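Local atomic coordinates of RsfP (Uncultured bacterium, PDB entry 4GLJ), a protein that probably cleaves methylthioadenosine with phosphate, as a methylthioadenosine phosphorylase, and binds the dye rhodamine B in the crystal. Residues A[60-65]-A[79-84]; A[89-94]-A[268-273]. All blocks are in the same frame, centred on the assembly; numbering follows the deposited sequence.

Going from the N terminus, strand 57-63 leads into a connection of 13 residues and then helix 78-87. Interaction 1 closes this short loop by setting the helix against the strand. The chain leaves the helix through a Schellman motif at Gly89 and enters strand 92-101. Interaction 2 starts there and closes a far longer loop, with 173 residues between its segments. It brings 268-273, which follows helix 237-263, back to the start of the strand. The two loops are in series and neither encloses the other. They meet where Ile82 CD1 packs on Ile93 CD1 at 3.8 Å. Together they fix a helix and a late loop to the same mixed sheet.

Interaction 1. Residues A[60-65]-A[79-84]; sequences AFLTRH and RANIYA. With PO4 (phosphate ion), chain D.
Asn81 of helix 78-87 lies over one methyl of Leu62 on strand 57-63. Its CB meets Leu62 CD2 at 3.5 Å. Next along the chain, CG is 3.6 Å from Leu62 CD2. At the tip, OD1 still touches this methyl, but its polar partner is the backbone N of Ser46. ND2 reaches Leu62 CD2 more loosely, at 4.2 Å. The two side chains cross at about a right angle, and CB, CG and OD1 gather on one methyl. With CG anti to the backbone N (chi1 175°) the Leu62 branch points at the helix, and chi2 (44°) puts CD2 against Asn81. Past the strand end, Arg64 and His65 turn to a bound phosphate. Arg64 NH1 donates to phosphate O4 at 2.8 Å. His65 NE2 donates to the same O4, also at 2.8 Å, and weakly to O1. Two bonds from this segment thus grip O4. Glu203 forms a salt bridge with Arg64 NE and probably steadies the guanidinium. Thr199 OG1, Ser22 N and Ala98 N also bind the ion, and His65 touches rhodamine B. The phosphate probably came from the crystallisation liquor, but its place beyond a sheet strand is consistent with the phosphate site of a nucleoside phosphorylase.

Interaction 2. Residues A[89-94]-A[268-273]; sequences GVRYIV and IAHTAL
At the start of strand 92-101 in the mixed sheet of the phosphorylase fold, His270 docks against Arg91 and Tyr92. This strand runs parallel to strands 16-20 and 213-221 on its two sides. Gly89 has just ended helix 78-87 in a Schellman motif. His270 lies in a short 3-10 segment and is the only residue of 268-273 that buries surface here. With CG anti to the carbonyl carbon (chi1 -67°), the ring reaches the start of the strand edge first, NE2 leading. His270 NE2 donates a nearly straight hydrogen bond to the backbone O of Arg91, 3.0 Å long with an N-H...O angle of 166°. The oxygen lies in the plane of the imidazole, while the donor is tilted from the carbonyl plane by 27°. The same nitrogen also packs near Arg91 CB, at 3.9 Å. The ring then meets Tyr92 in an offset edge-to-face stack. The edge of His270 is turned to the Tyr92 face, with the centroids 5.4 Å apart. Replacing His270 with an alanine would probably leave the Arg91 carbonyl without this donor and open a gap beside the Tyr92 ring. Tyr92 OH, beside the imidazole, bonds to Pro265 O in the loop after helix 237-263. The tyrosine therefore holds this loop at a second point. His270 also touches Ala213 of the neighbouring strand. The closest approach between the two rings is from Tyr92 CE1 to His270 CE1, at 3.9 Å.

Interaction 1. Residues A[60-65]-A[79-84]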
loop_
_atom_site.group_PDB
_atom_site.type_symbol
_atom_site.label_atom_id
_atom_site.label_comp_id
_atom_site.label_asym_id
_atom_site.label_seq_id
_atom_site.Cartn_x
_atom_site.Cartn_y
_atom_site.Cartn_z
ATOM N N ALA A 60 -20.984 20.244 15.501
ATOM C CA ALA A 60 -21.208 18.787 15.456
ATOM C C ALA A 60 -19.946 18.071 15.981
ATOM O O ALA A 60 -18.828 18.402 15.575
ATOM C CB ALA A 60 -21.491 18.356 14.018
ATOM N N PHE A 61 -20.120 17.102 16.869
ATOM C CA PHE A 61 -18.990 16.380 17.467
ATOM C C PHE A 61 -19.158 14.901 17.059
ATOM O O PHE A 61 -20.247 14.313 17.252
ATOM C CB PHE A 61 -18.933 16.457 19.015
ATOM C CG PHE A 61 -17.777 15.657 19.586
ATOM C CD1 PHE A 61 -16.452 16.130 19.455
ATOM C CD2 PHE A 61 -17.978 14.373 20.141
ATOM C CE1 PHE A 61 -15.365 15.367 19.919
ATOM C CE2 PHE A 61 -16.883 13.599 20.595
ATOM C CZ PHE A 61 -15.586 14.106 20.499
ATOM N N LEU A 62 -18.120 14.344 16.448
ATOM C CA LEU A 62 -18.177 12.922 15.989
ATOM C C LEU A 62 -16.951 12.230 16.643
ATOM O O LEU A 62 -15.829 12.707 16.493
ATOM C CB LEU A 62 -18.087 12.875 14.469
ATOM C CG LEU A 62 -18.008 11.463 13.841
ATOM C CD1 LEU A 62 -19.047 10.590 14.550
ATOM C CD2 LEU A 62 -18.357 11.555 12.367
ATOM N N THR A 63 -17.180 11.164 17.422
ATOM C CA THR A 63 -16.068 10.384 18.011
ATOM C C THR A 63 -15.618 9.442 16.974
ATOM O O THR A 63 -16.359 8.519 16.648
ATOM C CB THR A 63 -16.553 9.505 19.172
ATOM O OG1 THR A 63 -17.249 10.348 20.067
ATOM C CG2 THR A 63 -15.361 8.912 19.870
ATOM N N ARG A 64 -14.407 9.652 16.432
ATOM C CA ARG A 64 -13.942 8.832 15.354
ATOM C C ARG A 64 -13.961 7.276 15.622
ATOM O O ARG A 64 -14.335 6.453 14.731
ATOM C CB ARG A 64 -12.496 9.324 15.015
ATOM C CG ARG A 64 -11.926 8.553 13.885
ATOM C CD ARG A 64 -10.528 8.989 13.538
ATOM N NE ARG A 64 -10.409 10.394 13.104
ATOM C CZ ARG A 64 -9.777 11.384 13.736
ATOM N NH1 ARG A 64 -9.263 11.221 14.956
ATOM N NH2 ARG A 64 -9.721 12.605 13.170
ATOM N N HIS A 65 -13.550 6.891 16.826
ATOM C CA HIS A 65 -13.436 5.447 17.180
ATOM C C HIS A 65 -14.672 4.837 17.731
ATOM O O HIS A 65 -14.666 3.656 18.034
ATOM C CB HIS A 65 -12.279 5.204 18.128
ATOM C CG HIS A 65 -10.930 5.482 17.506
ATOM N ND1 HIS A 65 -10.333 4.623 16.665
ATOM C CD2 HIS A 65 -10.123 6.618 17.544
ATOM C CE1 HIS A 65 -9.139 5.129 16.246
ATOM N NE2 HIS A 65 -9.023 6.364 16.758
ATOM N N ARG A 79 -15.922 7.273 4.939
ATOM C CA ARG A 79 -16.860 7.818 3.982
ATOM C C ARG A 79 -18.223 8.158 4.584
ATOM O O ARG A 79 -18.672 9.228 4.388
ATOM C CB ARG A 79 -17.030 6.879 2.789
ATOM C CG ARG A 79 -15.938 6.904 1.737
ATOM C CD ARG A 79 -16.173 5.882 0.646
ATOM N NE ARG A 79 -16.336 4.570 1.210
ATOM C CZ ARG A 79 -16.819 3.514 0.589
ATOM N NH1 ARG A 79 -17.193 3.561 -0.662
ATOM N NH2 ARG A 79 -16.910 2.400 1.253
ATOM N N ALA A 80 -18.819 7.265 5.373
ATOM C CA ALA A 80 -20.019 7.624 6.199
ATOM C C ALA A 80 -19.867 8.808 7.098
ATOM O O ALA A 80 -20.770 9.634 7.166
ATOM C CB ALA A 80 -20.573 6.393 6.952
ATOM N N ASN A 81 -18.752 8.926 7.803
ATOM C CA ASN A 81 -18.551 10.036 8.742
ATOM C C ASN A 81 -18.526 11.392 8.013
ATOM O O ASN A 81 -19.184 12.339 8.433
ATOM C CB ASN A 81 -17.210 9.864 9.467
ATOM C CG ASN A 81 -17.230 8.713 10.488
ATOM O OD1 ASN A 81 -18.330 8.219 10.833
ATOM N ND2 ASN A 81 -16.049 8.328 11.020
ATOM N N ILE A 82 -17.808 11.441 6.892
ATOM C CA ILE A 82 -17.631 12.719 6.174
ATOM C C ILE A 82 -18.930 12.964 5.477
ATOM O O ILE A 82 -19.393 14.090 5.473
ATOM C CB ILE A 82 -16.402 12.596 5.176
ATOM C CG1 ILE A 82 -15.067 12.582 5.948
ATOM C CG2 ILE A 82 -16.403 13.767 4.190
ATOM C CD1 ILE A 82 -14.827 13.736 6.919
ATOM N N TYR A 83 -19.580 11.921 4.911
ATOM C CA TYR A 83 -20.834 12.148 4.213
ATOM C C TYR A 83 -21.892 12.703 5.211
ATOM O O TYR A 83 -22.655 13.666 4.932
ATOM C CB TYR A 83 -21.383 10.864 3.592
ATOM C CG TYR A 83 -22.515 11.106 2.577
ATOM C CD1 TYR A 83 -22.241 11.248 1.211
ATOM C CD2 TYR A 83 -23.866 11.214 2.977
ATOM C CE1 TYR A 83 -23.274 11.471 0.278
ATOM C CE2 TYR A 83 -24.903 11.442 2.055
ATOM C CZ TYR A 83 -24.583 11.572 0.705
ATOM O OH TYR A 83 -25.572 11.835 -0.223
ATOM N N ALA A 84 -21.973 12.080 6.377
ATOM C CA ALA A 84 -22.933 12.532 7.412
ATOM C C ALA A 84 -22.713 14.023 7.802
ATOM O O ALA A 84 -23.668 14.771 7.943
ATOM C CB ALA A 84 -22.816 11.613 8.623
HETATM P P PO4 D . -6.725 9.139 16.527
HETATM O O1 PO4 D . -6.119 7.890 17.097
HETATM O O2 PO4 D . -6.623 10.114 17.676
HETATM O O3 PO4 D . -5.880 9.480 15.357
HETATM O O4 PO4 D . -8.187 8.971 16.126
#

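Interaction 2. Residues A[89-94]-A[268-273]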
loop_
_atom_site.group_PDB
_atom_site.type_symbol
_atom_site.label_atom_id
_atom_site.label_comp_id
_atom_site.label_asym_id
_atom_site.label_seq_id
_atom_site.Cartn_x
_atom_site.Cartn_y
_atom_site.Cartn_z
ATOM N N GLY A 89 -24.432 20.232 6.710
ATOM C CA GLY A 89 -23.994 21.520 6.173
ATOM C C GLY A 89 -22.663 22.004 6.694
ATOM O O GLY A 89 -22.323 23.178 6.606
ATOM N N VAL A 90 -21.872 21.088 7.242
ATOM C CA VAL A 90 -20.584 21.454 7.830
ATOM C C VAL A 90 -19.686 21.978 6.718
ATOM O O VAL A 90 -19.589 21.387 5.632
ATOM C CB VAL A 90 -19.942 20.201 8.505
ATOM C CG1 VAL A 90 -18.481 20.424 8.911
ATOM C CG2 VAL A 90 -20.821 19.796 9.710
ATOM N N ARG A 91 -19.057 23.101 6.989
ATOM C CA ARG A 91 -18.176 23.768 6.059
ATOM C C ARG A 91 -16.749 23.705 6.602
ATOM O O ARG A 91 -15.800 23.898 5.857
ATOM C CB ARG A 91 -18.629 25.230 5.925
ATOM C CG ARG A 91 -20.029 25.338 5.305
ATOM C CD ARG A 91 -20.601 26.740 5.419
ATOM N NE ARG A 91 -19.673 27.698 4.861
ATOM C CZ ARG A 91 -19.222 28.774 5.472
ATOM N NH1 ARG A 91 -19.639 29.111 6.678
ATOM N NH2 ARG A 91 -18.347 29.505 4.845
ATOM N N TYR A 92 -16.638 23.460 7.911
ATOM C CA TYR A 92 -15.298 23.418 8.552
ATOM C C TYR A 92 -15.200 22.229 9.459
ATOM O O TYR A 92 -16.063 22.013 10.260
ATOM C CB TYR A 92 -14.986 24.649 9.414
ATOM C CG TYR A 92 -15.125 25.995 8.651
ATOM C CD1 TYR A 92 -14.094 26.478 7.818
ATOM C CD2 TYR A 92 -16.327 26.710 8.707
ATOM C CE1 TYR A 92 -14.225 27.695 7.133
ATOM C CE2 TYR A 92 -16.501 27.931 8.013
ATOM C CZ TYR A 92 -15.440 28.411 7.255
ATOM O OH TYR A 92 -15.604 29.600 6.591
ATOM N N ILE A 93 -14.116 21.443 9.304
ATOM C CA ILE A 93 -13.803 20.325 10.253
ATOM C C ILE A 93 -12.456 20.557 10.920
ATOM O O ILE A 93 -11.478 20.878 10.240
ATOM C CB ILE A 93 -13.723 18.939 9.518
ATOM C CG1 ILE A 93 -15.129 18.601 9.014
ATOM C CG2 ILE A 93 -13.217 17.838 10.466
ATOM C CD1 ILE A 93 -15.154 17.363 8.096
ATOM N N VAL A 94 -12.431 20.385 12.242
ATOM C CA VAL A 94 -11.197 20.249 12.965
ATOM C C VAL A 94 -11.109 18.799 13.429
ATOM O O VAL A 94 -11.894 18.316 14.206
ATOM C CB VAL A 94 -11.074 21.189 14.199
ATOM C CG1 VAL A 94 -9.709 20.975 14.904
ATOM C CG2 VAL A 94 -11.164 22.643 13.721
ATOM N N ILE A 268 -10.207 27.298 -0.057
ATOM C CA ILE A 268 -10.137 26.682 -1.356
ATOM C C ILE A 268 -10.894 25.336 -1.377
ATOM O O ILE A 268 -11.394 24.956 -2.426
ATOM C CB ILE A 268 -8.704 26.636 -1.963
ATOM C CG1 ILE A 268 -7.665 25.855 -1.110
ATOM C CG2 ILE A 268 -8.152 28.063 -2.171
ATOM C CD1 ILE A 268 -8.083 24.932 0.035
ATOM N N ALA A 269 -11.075 24.676 -0.214
ATOM C CA ALA A 269 -11.809 23.383 -0.181
ATOM C C ALA A 269 -13.257 23.556 -0.648
ATOM O O ALA A 269 -13.872 22.606 -1.174
ATOM C CB ALA A 269 -11.765 22.720 1.199
ATOM N N HIS A 270 -13.783 24.744 -0.457
ATOM C CA HIS A 270 -15.165 25.028 -0.693
ATOM C C HIS A 270 -15.592 24.891 -2.119
ATOM O O HIS A 270 -16.751 24.665 -2.391
ATOM C CB HIS A 270 -15.560 26.350 -0.066
ATOM C CG HIS A 270 -15.522 26.338 1.437
ATOM N ND1 HIS A 270 -15.316 27.419 2.148
ATOM C CD2 HIS A 270 -15.661 25.308 2.340
ATOM C CE1 HIS A 270 -15.326 27.111 3.431
ATOM N NE2 HIS A 270 -15.539 25.821 3.543
ATOM N N THR A 271 -14.666 25.028 -3.045
ATOM C CA THR A 271 -14.934 24.841 -4.434
ATOM C C THR A 271 -14.091 23.705 -5.025
ATOM O O THR A 271 -13.926 23.666 -6.248
ATOM C CB THR A 271 -14.643 26.161 -5.196
ATOM O OG1 THR A 271 -13.375 26.674 -4.772
ATOM C CG2 THR A 271 -15.715 27.281 -4.877
ATOM N N ALA A 272 -13.574 22.777 -4.180
ATOM C CA ALA A 272 -12.637 21.758 -4.676
ATOM C C ALA A 272 -13.233 20.814 -5.726
ATOM O O ALA A 272 -12.521 20.373 -6.591
ATOM C CB ALA A 272 -12.063 20.915 -3.531
ATOM N N LEU A 273 -14.526 20.518 -5.641
ATOM C CA LEU A 273 -15.119 19.601 -6.571
ATOM C C LEU A 273 -15.376 20.147 -7.948
ATOM O O LEU A 273 -15.228 19.425 -8.926
ATOM C CB LEU A 273 -16.289 18.840 -5.949
ATOM C CG LEU A 273 -16.643 17.579 -6.715
ATOM C CD1 LEU A 273 -15.417 16.644 -6.719
ATOM C CD2 LEU A 273 -17.830 16.907 -6.028
#